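Local coordinates for electron transfer flavoprotein, beta subunit (Thermotoga maritima, PDB 7KOE), which binds flavin-adenine dinucleotide and probably serves in electron transfer as the beta subunit of an electron transfer flavoprotein, at residues Val15-Gln20 and Ile129-Gln134; Gln20-Thr25 and Val41-Asn46; Gly73-Lys78 and His94-Thr99. All blocks are in the same frame, centred on the assembly; numbering follows the deposited sequence.

Contact 1 (Val15-Gln20 and Ile129-Gln134); sequences VVCIKQ and ILTGKQ. With FAD (flavin-adenine dinucleotide), chain I.
K19 lies in the break of strand 13-22, just beyond its 15-17 part, with CG anti to the backbone N (chi1 -167°), and its extended chain follows the adenine and then the phosphates of FAD. K19 CB and CG lie against N7A and C5A of the adenine, and CD comes nearest, 3.4 Å from FAD N7A. Beyond the base, K19 CE passes FAD O5' at 4.1 Å. K19 NZ ends 3.6 Å from FAD O1P and forms a salt bridge with D137, so its charge would probably be shared between the carboxylate and the nearby phosphate. Before K19, the chain runs parallel to 129-132, the two strands inclined by 20°. V15 O accepts L130 N at 2.9 Å in its carbonyl plane (158° at the hydrogen), while C17 N reaches L130 O by a weak hydrogen bond. V16 and L130 cross obliquely on one side of the sheet, V16 CG2 being 4.1 Å from L130 CD1. On the other side C17 SG meets I129 CG2 at 4.0 Å. T131 OG1 is bonded to T194 and G132 O, and G132 N appears to donate to the ribose oxygen FAD O2B, whose position is less sure, and weakly to FAD O3B. The nucleotide thus lies at the C-terminal ends of parallel strands, as in Rossmann-like folds. Strand 66-72 flanks 13-22 away from 128-132; helix 47-63 covers V16 and L130 through L53 and A56, and helix 105-119 covers V15, C17 and I129 through I116.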
loop_
_atom_site.group_PDB
_atom_site.type_symbol
_atom_site.label_atom_id
_atom_site.label_comp_id
_atom_site.label_asym_id
_atom_site.label_seq_id
_atom_site.Cartn_x
_atom_site.Cartn_y
_atom_site.Cartn_z
ATOM N N VAL A 15 17.478 -48.103 -17.143
ATOM C CA VAL A 15 16.768 -46.832 -17.192
ATOM C C VAL A 15 16.681 -46.307 -15.769
ATOM O O VAL A 15 16.201 -47.010 -14.876
ATOM C CB VAL A 15 15.371 -46.984 -17.818
ATOM C CG1 VAL A 15 14.491 -45.808 -17.470
ATOM C CG2 VAL A 15 15.487 -47.105 -19.307
ATOM N N VAL A 16 17.160 -45.091 -15.549
ATOM C CA VAL A 16 17.182 -44.503 -14.220
ATOM C C VAL A 16 16.162 -43.379 -14.192
ATOM O O VAL A 16 16.383 -42.318 -14.778
ATOM C CB VAL A 16 18.575 -43.993 -13.844
ATOM C CG1 VAL A 16 18.609 -43.607 -12.391
ATOM C CG2 VAL A 16 19.585 -45.044 -14.128
ATOM N N CYS A 17 15.043 -43.596 -13.518
ATOM C CA CYS A 17 14.066 -42.532 -13.337
ATOM C C CYS A 17 14.540 -41.636 -12.204
ATOM O O CYS A 17 14.564 -42.061 -11.049
ATOM C CB CYS A 17 12.689 -43.116 -13.042
ATOM S SG CYS A 17 12.228 -44.485 -14.114
ATOM N N ILE A 18 14.936 -40.408 -12.528
ATOM C CA ILE A 18 15.349 -39.436 -11.527
ATOM C C ILE A 18 14.331 -38.307 -11.490
ATOM O O ILE A 18 13.587 -38.069 -12.443
ATOM C CB ILE A 18 16.769 -38.884 -11.777
ATOM C CG1 ILE A 18 16.784 -37.926 -12.964
ATOM C CG2 ILE A 18 17.746 -40.006 -12.003
ATOM C CD1 ILE A 18 18.041 -37.129 -13.081
ATOM N N LYS A 19 14.291 -37.612 -10.360
ATOM C CA LYS A 19 13.346 -36.526 -10.157
ATOM C C LYS A 19 14.090 -35.287 -9.698
ATOM O O LYS A 19 14.923 -35.360 -8.790
ATOM C CB LYS A 19 12.280 -36.903 -9.132
ATOM C CG LYS A 19 11.106 -35.954 -9.103
ATOM C CD LYS A 19 10.353 -36.063 -7.808
ATOM C CE LYS A 19 9.292 -34.999 -7.695
ATOM N NZ LYS A 19 8.790 -34.908 -6.306
ATOM N N GLN A 20 13.785 -34.153 -10.317
ATOM C CA GLN A 20 14.349 -32.888 -9.878
ATOM C C GLN A 20 13.637 -32.426 -8.618
ATOM O O GLN A 20 12.422 -32.216 -8.621
ATOM C CB GLN A 20 14.231 -31.843 -10.975
ATOM C CG GLN A 20 15.155 -30.678 -10.773
ATOM C CD GLN A 20 14.747 -29.477 -11.573
ATOM O OE1 GLN A 20 13.563 -29.234 -11.785
ATOM N NE2 GLN A 20 15.727 -28.711 -12.027
ATOM N N ILE A 129 15.435 -51.171 -13.983
ATOM C CA ILE A 129 14.946 -49.818 -13.769
ATOM C C ILE A 129 15.368 -49.389 -12.374
ATOM O O ILE A 129 14.986 -50.021 -11.383
ATOM C CB ILE A 129 13.424 -49.724 -13.938
ATOM C CG1 ILE A 129 13.047 -49.951 -15.396
ATOM C CG2 ILE A 129 12.922 -48.376 -13.465
ATOM C CD1 ILE A 129 11.573 -49.917 -15.649
ATOM N N LEU A 130 16.157 -48.328 -12.292
ATOM C CA LEU A 130 16.658 -47.832 -11.020
ATOM C C LEU A 130 15.905 -46.566 -10.647
ATOM O O LEU A 130 15.953 -45.577 -11.378
ATOM C CB LEU A 130 18.153 -47.548 -11.096
ATOM C CG LEU A 130 19.043 -48.652 -11.643
ATOM C CD1 LEU A 130 20.464 -48.179 -11.702
ATOM C CD2 LEU A 130 18.950 -49.836 -10.751
ATOM N N THR A 131 15.205 -46.597 -9.525
ATOM C CA THR A 131 14.640 -45.391 -8.947
ATOM C C THR A 131 15.285 -45.153 -7.593
ATOM O O THR A 131 16.103 -45.940 -7.121
ATOM C CB THR A 131 13.114 -45.482 -8.803
ATOM O OG1 THR A 131 12.784 -46.363 -7.726
ATOM C CG2 THR A 131 12.474 -45.992 -10.076
ATOM N N GLY A 132 14.923 -44.054 -6.977
ATOM C CA GLY A 132 15.352 -43.797 -5.623
ATOM C C GLY A 132 14.326 -44.268 -4.627
ATOM O O GLY A 132 13.204 -44.611 -4.984
ATOM N N LYS A 133 14.736 -44.290 -3.361
ATOM C CA LYS A 133 13.841 -44.743 -2.305
ATOM C C LYS A 133 12.702 -43.756 -2.101
ATOM O O LYS A 133 11.547 -44.151 -1.912
ATOM C CB LYS A 133 14.627 -44.955 -1.014
ATOM C CG LYS A 133 13.822 -45.543 0.115
ATOM C CD LYS A 133 13.661 -44.551 1.250
ATOM C CE LYS A 133 12.730 -45.093 2.313
ATOM N NZ LYS A 133 12.551 -44.150 3.448
ATOM N N GLN A 134 13.005 -42.466 -2.177
ATOM C CA GLN A 134 12.019 -41.422 -1.983
ATOM C C GLN A 134 12.486 -40.169 -2.698
ATOM O O GLN A 134 13.681 -39.885 -2.754
ATOM C CB GLN A 134 11.824 -41.097 -0.501
ATOM C CG GLN A 134 10.681 -41.790 0.182
ATOM C CD GLN A 134 10.583 -41.386 1.628
ATOM O OE1 GLN A 134 11.310 -40.506 2.081
ATOM N NE2 GLN A 134 9.690 -42.026 2.365
HETATM P PA FAD I . 8.721 -40.846 -5.119
HETATM O O1A FAD I . 8.909 -41.163 -3.676
HETATM O O2A FAD I . 7.706 -41.613 -5.895
HETATM O O5B FAD I . 10.128 -40.938 -5.871
HETATM C C5B FAD I . 10.739 -42.242 -5.992
HETATM C C4B FAD I . 11.624 -42.267 -7.212
HETATM O O4B FAD I . 10.799 -42.322 -8.402
HETATM C C3B FAD I . 12.511 -41.041 -7.438
HETATM O O3B FAD I . 13.717 -41.116 -6.691
HETATM C C2B FAD I . 12.779 -41.164 -8.938
HETATM O O2B FAD I . 13.761 -42.131 -9.236
HETATM C C1B FAD I . 11.406 -41.593 -9.444
HETATM N N9A FAD I . 10.556 -40.463 -9.766
HETATM C C8A FAD I . 9.767 -39.740 -8.917
HETATM N N7A FAD I . 9.130 -38.767 -9.523
HETATM C C5A FAD I . 9.534 -38.857 -10.848
HETATM C C6A FAD I . 9.218 -38.106 -11.995
HETATM N N6A FAD I . 8.388 -37.068 -11.995
HETATM N N1A FAD I . 9.810 -38.469 -13.157
HETATM C C2A FAD I . 10.648 -39.512 -13.151
HETATM N N3A FAD I . 11.016 -40.289 -12.138
HETATM C C4A FAD I . 10.415 -39.901 -11.004
HETATM N N1 FAD I . 1.436 -37.967 -4.974
HETATM C C2 FAD I . 0.874 -39.109 -4.526
HETATM O O2 FAD I . 0.713 -40.069 -5.276
HETATM N N3 FAD I . 0.469 -39.254 -3.243
HETATM C C4 FAD I . 0.603 -38.247 -2.321
HETATM O O4 FAD I . 0.226 -38.420 -1.174
HETATM C C4X FAD I . 1.179 -37.042 -2.746
HETATM N N5 FAD I . 1.312 -36.073 -1.879
HETATM C C5X FAD I . 1.875 -34.906 -2.322
HETATM C C6 FAD I . 2.023 -33.850 -1.407
HETATM C C7 FAD I . 2.576 -32.651 -1.781
HETATM C C7M FAD I . 2.718 -31.539 -0.774
HETATM C C8 FAD I . 3.011 -32.472 -3.114
HETATM C C8M FAD I . 3.624 -31.166 -3.547
HETATM C C9 FAD I . 2.874 -33.501 -4.021
HETATM C C9A FAD I . 2.308 -34.730 -3.650
HETATM N N10 FAD I . 2.152 -35.787 -4.540
HETATM C C10 FAD I . 1.584 -36.974 -4.125
HETATM C "C1'" FAD I . 2.595 -35.639 -5.938
HETATM C "C2'" FAD I . 3.653 -36.656 -6.314
HETATM O "O2'" FAD I . 4.904 -36.276 -5.764
HETATM C "C3'" FAD I . 3.801 -36.769 -7.832
HETATM O "O3'" FAD I . 2.727 -37.548 -8.341
HETATM C "C4'" FAD I . 5.134 -37.377 -8.272
HETATM O "O4'" FAD I . 5.019 -37.917 -9.590
HETATM C "C5'" FAD I . 5.611 -38.461 -7.335
HETATM O "O5'" FAD I . 6.765 -37.987 -6.593
HETATM P P FAD I . 6.993 -38.509 -5.099
HETATM O O1P FAD I . 7.157 -37.339 -4.189
HETATM O O2P FAD I . 5.917 -39.493 -4.799
HETATM O O3P FAD I . 8.380 -39.289 -5.247
#

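Contact 2 (Gln20-Thr25 and Val41-Asn46); sequences QVPDTT and VPSIIN
Strands 20-22 and 43-45 form an antiparallel pair, steeply crossed at 130°, that adds an antiparallel member to the otherwise parallel core around strand 13-22 of this Rossmann-like sheet. V21 and I44 are its hydrogen-bonded pair: V21 N donates to I44 O at 2.8 Å, in the carbonyl plane, and I44 N returns a bond to V21 O. D23 N reaches P42 O at 3.2 Å. At one end the extended Q20 chain runs alongside S43, its CD 3.5 Å from S43 CB, while its NE2 bonds weakly to Q76 O; an alanine here would probably lose both this cover over S43 and the polar tie to the loop of Q76. V21 and N46 lie side by side and point the same way, V21 CG2 against N46 CB at 3.7 Å. N46 ND2 bonds to Q134 O and D49, and weakly to FAD O3B. D23 and I44 cross obliquely, I44 CD1 lying 3.4 Å from D23 OD1, and V41 CG1 closes on D23 CB at 3.8 Å. R11 of the neighbouring ferredoxin-like chain packs on I44 and makes a long, weak ion pair with D23 OD1. D23 OD2 receives the T25 hydroxyl on its syn lone pair.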
loop_
_atom_site.group_PDB
_atom_site.type_symbol
_atom_site.label_atom_id
_atom_site.label_comp_id
_atom_site.label_asym_id
_atom_site.label_seq_id
_atom_site.Cartn_x
_atom_site.Cartn_y
_atom_site.Cartn_z
ATOM N N GLN A 20 13.785 -34.153 -10.317
ATOM C CA GLN A 20 14.349 -32.888 -9.878
ATOM C C GLN A 20 13.637 -32.426 -8.618
ATOM O O GLN A 20 12.422 -32.216 -8.621
ATOM C CB GLN A 20 14.231 -31.843 -10.975
ATOM C CG GLN A 20 15.155 -30.678 -10.773
ATOM C CD GLN A 20 14.747 -29.477 -11.573
ATOM O OE1 GLN A 20 13.563 -29.234 -11.785
ATOM N NE2 GLN A 20 15.727 -28.711 -12.027
ATOM N N VAL A 21 14.395 -32.265 -7.542
ATOM C CA VAL A 21 13.853 -32.018 -6.212
ATOM C C VAL A 21 14.483 -30.720 -5.721
ATOM O O VAL A 21 15.661 -30.479 -6.006
ATOM C CB VAL A 21 14.146 -33.216 -5.290
ATOM C CG1 VAL A 21 13.880 -32.913 -3.833
ATOM C CG2 VAL A 21 13.337 -34.414 -5.723
ATOM N N PRO A 22 13.743 -29.836 -5.049
ATOM C CA PRO A 22 14.376 -28.666 -4.429
ATOM C C PRO A 22 15.349 -29.073 -3.334
ATOM O O PRO A 22 15.214 -30.128 -2.717
ATOM C CB PRO A 22 13.191 -27.884 -3.855
ATOM C CG PRO A 22 12.022 -28.346 -4.631
ATOM C CD PRO A 22 12.276 -29.772 -4.973
ATOM N N ASP A 23 16.351 -28.228 -3.101
ATOM C CA ASP A 23 17.360 -28.564 -2.108
ATOM C C ASP A 23 16.786 -28.394 -0.712
ATOM O O ASP A 23 16.844 -27.307 -0.132
ATOM C CB ASP A 23 18.612 -27.709 -2.279
ATOM C CG ASP A 23 19.733 -28.135 -1.354
ATOM O OD1 ASP A 23 20.526 -29.017 -1.739
ATOM O OD2 ASP A 23 19.820 -27.591 -0.237
ATOM N N THR A 24 16.239 -29.479 -0.168
ATOM C CA THR A 24 15.486 -29.438 1.077
ATOM C C THR A 24 16.358 -29.291 2.311
ATOM O O THR A 24 15.815 -29.112 3.406
ATOM C CB THR A 24 14.649 -30.698 1.202
ATOM O OG1 THR A 24 15.514 -31.827 1.062
ATOM C CG2 THR A 24 13.590 -30.724 0.121
ATOM N N THR A 25 17.681 -29.372 2.175
ATOM C CA THR A 25 18.547 -28.926 3.257
ATOM C C THR A 25 18.439 -27.425 3.465
ATOM O O THR A 25 18.683 -26.943 4.574
ATOM C CB THR A 25 20.000 -29.304 2.971
ATOM O OG1 THR A 25 20.547 -28.399 2.008
ATOM C CG2 THR A 25 20.083 -30.711 2.426
ATOM N N VAL A 41 15.856 -21.182 -3.797
ATOM C CA VAL A 41 16.546 -22.442 -3.540
ATOM C C VAL A 41 16.582 -23.246 -4.831
ATOM O O VAL A 41 15.524 -23.576 -5.382
ATOM C CB VAL A 41 15.863 -23.231 -2.413
ATOM C CG1 VAL A 41 16.607 -24.518 -2.154
ATOM C CG2 VAL A 41 15.800 -22.398 -1.157
ATOM N N PRO A 42 17.762 -23.568 -5.352
ATOM C CA PRO A 42 17.832 -24.269 -6.634
ATOM C C PRO A 42 17.442 -25.726 -6.490
ATOM O O PRO A 42 17.531 -26.318 -5.414
ATOM C CB PRO A 42 19.302 -24.125 -7.039
ATOM C CG PRO A 42 19.847 -23.059 -6.150
ATOM C CD PRO A 42 19.097 -23.192 -4.877
ATOM N N SER A 43 17.000 -26.301 -7.597
ATOM C CA SER A 43 16.535 -27.673 -7.611
ATOM C C SER A 43 17.649 -28.601 -8.068
ATOM O O SER A 43 18.384 -28.298 -9.010
ATOM C CB SER A 43 15.317 -27.811 -8.517
ATOM O OG SER A 43 14.324 -26.861 -8.178
ATOM N N ILE A 44 17.762 -29.740 -7.393
ATOM C CA ILE A 44 18.864 -30.666 -7.604
ATOM C C ILE A 44 18.311 -32.012 -8.029
ATOM O O ILE A 44 17.101 -32.169 -8.202
ATOM C CB ILE A 44 19.707 -30.806 -6.329
ATOM C CG1 ILE A 44 18.791 -30.938 -5.117
ATOM C CG2 ILE A 44 20.594 -29.610 -6.162
ATOM C CD1 ILE A 44 19.481 -31.406 -3.871
ATOM N N ILE A 45 19.195 -32.991 -8.219
ATOM C CA ILE A 45 18.756 -34.376 -8.248
ATOM C C ILE A 45 18.242 -34.735 -6.862
ATOM O O ILE A 45 18.690 -34.186 -5.846
ATOM C CB ILE A 45 19.896 -35.325 -8.664
ATOM C CG1 ILE A 45 20.781 -34.688 -9.727
ATOM C CG2 ILE A 45 19.353 -36.658 -9.172
ATOM C CD1 ILE A 45 20.145 -34.608 -11.050
ATOM N N ASN A 46 17.268 -35.625 -6.820
ATOM C CA ASN A 46 16.911 -36.276 -5.575
ATOM C C ASN A 46 18.118 -37.047 -5.051
ATOM O O ASN A 46 18.742 -37.796 -5.814
ATOM C CB ASN A 46 15.735 -37.210 -5.817
ATOM C CG ASN A 46 15.256 -37.876 -4.568
ATOM O OD1 ASN A 46 15.090 -37.238 -3.539
ATOM N ND2 ASN A 46 15.025 -39.178 -4.646
#

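Contact 3 (Gly73-Lys78 and His94-Thr99)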
loop_
_atom_site.group_PDB
_atom_site.type_symbol
_atom_site.label_atom_id
_atom_site.label_comp_id
_atom_site.label_asym_id
_atom_site.label_seq_id
_atom_site.Cartn_x
_atom_site.Cartn_y
_atom_site.Cartn_z
ATOM N N GLY A 73 8.952 -34.007 -15.659
ATOM C CA GLY A 73 8.959 -32.829 -14.831
ATOM C C GLY A 73 8.749 -31.542 -15.596
ATOM O O GLY A 73 8.366 -31.540 -16.769
ATOM N N PRO A 74 9.002 -30.415 -14.933
ATOM C CA PRO A 74 8.862 -29.103 -15.575
ATOM C C PRO A 74 9.941 -28.886 -16.621
ATOM O O PRO A 74 10.883 -29.686 -16.716
ATOM C CB PRO A 74 9.020 -28.128 -14.394
ATOM C CG PRO A 74 8.745 -28.936 -13.187
ATOM C CD PRO A 74 9.281 -30.284 -13.495
ATOM N N PRO A 75 9.846 -27.828 -17.437
ATOM C CA PRO A 75 10.946 -27.529 -18.372
ATOM C C PRO A 75 12.255 -27.149 -17.699
ATOM O O PRO A 75 13.307 -27.240 -18.339
ATOM C CB PRO A 75 10.392 -26.366 -19.202
ATOM C CG PRO A 75 8.935 -26.550 -19.158
ATOM C CD PRO A 75 8.631 -27.067 -17.789
ATOM N N GLN A 76 12.231 -26.741 -16.430
ATOM C CA GLN A 76 13.459 -26.486 -15.691
ATOM C C GLN A 76 14.148 -27.759 -15.226
ATOM O O GLN A 76 15.251 -27.678 -14.679
ATOM C CB GLN A 76 13.169 -25.601 -14.479
ATOM C CG GLN A 76 12.172 -26.195 -13.510
ATOM C CD GLN A 76 12.386 -25.715 -12.090
ATOM O OE1 GLN A 76 13.517 -25.470 -11.669
ATOM N NE2 GLN A 76 11.299 -25.579 -11.342
ATOM N N ALA A 77 13.532 -28.922 -15.419
ATOM C CA ALA A 77 14.113 -30.193 -15.019
ATOM C C ALA A 77 14.991 -30.806 -16.096
ATOM O O ALA A 77 15.396 -31.962 -15.960
ATOM C CB ALA A 77 13.015 -31.181 -14.624
ATOM N N LYS A 78 15.288 -30.072 -17.166
ATOM C CA LYS A 78 16.299 -30.526 -18.107
ATOM C C LYS A 78 17.709 -30.295 -17.593
ATOM O O LYS A 78 18.655 -30.847 -18.160
ATOM C CB LYS A 78 16.124 -29.831 -19.461
ATOM C CG LYS A 78 16.794 -28.472 -19.571
ATOM C CD LYS A 78 16.590 -27.870 -20.947
ATOM C CE LYS A 78 17.482 -28.530 -21.981
ATOM N NZ LYS A 78 18.870 -28.003 -21.920
ATOM N N HIS A 94 13.507 -36.437 -21.588
ATOM C CA HIS A 94 12.637 -35.529 -20.865
ATOM C C HIS A 94 11.198 -35.749 -21.295
ATOM O O HIS A 94 10.899 -35.773 -22.490
ATOM C CB HIS A 94 13.045 -34.080 -21.108
ATOM C CG HIS A 94 12.565 -33.140 -20.052
ATOM N ND1 HIS A 94 12.723 -31.776 -20.145
ATOM C CD2 HIS A 94 11.924 -33.367 -18.884
ATOM C CE1 HIS A 94 12.202 -31.203 -19.078
ATOM N NE2 HIS A 94 11.709 -32.146 -18.297
ATOM N N LEU A 95 10.314 -35.922 -20.323
ATOM C CA LEU A 95 8.878 -35.960 -20.563
ATOM C C LEU A 95 8.350 -34.603 -20.120
ATOM O O LEU A 95 7.862 -34.444 -19.003
ATOM C CB LEU A 95 8.218 -37.102 -19.808
ATOM C CG LEU A 95 8.916 -38.456 -19.875
ATOM C CD1 LEU A 95 8.223 -39.425 -18.954
ATOM C CD2 LEU A 95 8.932 -38.984 -21.292
ATOM N N SER A 96 8.455 -33.620 -21.006
ATOM C CA SER A 96 8.128 -32.240 -20.678
ATOM C C SER A 96 6.854 -31.841 -21.400
ATOM O O SER A 96 6.844 -31.725 -22.631
ATOM C CB SER A 96 9.267 -31.292 -21.052
ATOM O OG SER A 96 8.918 -29.953 -20.738
ATOM N N ASP A 97 5.798 -31.621 -20.624
ATOM C CA ASP A 97 4.493 -31.195 -21.100
ATOM C C ASP A 97 3.699 -30.782 -19.874
ATOM O O ASP A 97 3.816 -31.399 -18.812
ATOM C CB ASP A 97 3.770 -32.314 -21.854
ATOM C CG ASP A 97 2.709 -31.794 -22.786
ATOM O OD1 ASP A 97 2.500 -30.563 -22.825
ATOM O OD2 ASP A 97 2.079 -32.615 -23.484
ATOM N N ARG A 98 2.881 -29.737 -20.020
ATOM C CA ARG A 98 1.993 -29.392 -18.916
ATOM C C ARG A 98 0.686 -30.163 -18.985
ATOM O O ARG A 98 -0.207 -29.929 -18.166
ATOM C CB ARG A 98 1.729 -27.889 -18.870
ATOM C CG ARG A 98 1.064 -27.313 -20.093
ATOM C CD ARG A 98 0.818 -25.830 -19.886
ATOM N NE ARG A 98 2.056 -25.109 -19.597
ATOM C CZ ARG A 98 2.872 -24.611 -20.520
ATOM N NH1 ARG A 98 3.974 -23.970 -20.153
ATOM N NH2 ARG A 98 2.590 -24.754 -21.809
ATOM N N THR A 99 0.571 -31.086 -19.941
ATOM C CA THR A 99 -0.343 -32.208 -19.811
ATOM C C THR A 99 0.011 -33.073 -18.608
ATOM O O THR A 99 -0.888 -33.639 -17.981
ATOM C CB THR A 99 -0.309 -33.035 -21.099
ATOM O OG1 THR A 99 -0.391 -32.158 -22.228
ATOM C CG2 THR A 99 -1.455 -34.014 -21.163
#
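The backbones of 73-78 and 94-99 come closest at G73 and S96, their CA atoms 5.9 Å apart, and 73-78 then turns across the H94 side chain through a tight turn in which A77 N donates to P74 O. H94 carries the contact. Its CG is anti to the backbone N (chi1 -159°), which puts the imidazole among P74, P75, A77 and K78. P74 O lies in the ring plane at the edge, 3.0 Å from H94 NE2 and 3.1 Å from H94 CE1, and P75 CA approaches the same edge. Obliquely to the ring come A77 CB, 4.0 Å from H94 NE2, and K78 CB, 4.0 Å from H94 ND1. One ring face is held by S96 CB, which sits over the ring centre 3.5 Å above the plane. The topology is a beta-alpha-beta crossover: strand 66-72 leads through 73-78 into helix 78-85 and on to the parallel strand 91-95, so that the loop leaving the first strand is packed against the end of the second. S96 OG, anti to its own backbone N, points to the proline ring, 3.8 Å from P75 CG. The K78 chain bends at chi3 and chi4 and leads away from H94 to a salt bridge with E217. L95 turns to other partners, touching M72 of strand 66-72 together with T111 and L112 of helix 105-119.

All three contacts reach the same sheet, and contacts 2 and 3 both lie within the loop closed by contact 1. Contacts 1 and 2 share Q20 of strand 13-22, their centres about 14 Å apart; K19 O lies 3.1 Å from N46 N, and I18 CD1 packs on I45 CD1 at 3.9 Å. Contact 3 is centred about 16 Å from each of the others and joins them through Q20, whose OE1 is 3.4 Å from A77 CA. Contact 1 supplies six residues of the FAD pocket, contact 2 adds N46, and the residue of contact 3 nearest the cofactor is G73, about 5 Å from FAD between nearest atoms and next to the FAD-binding M72.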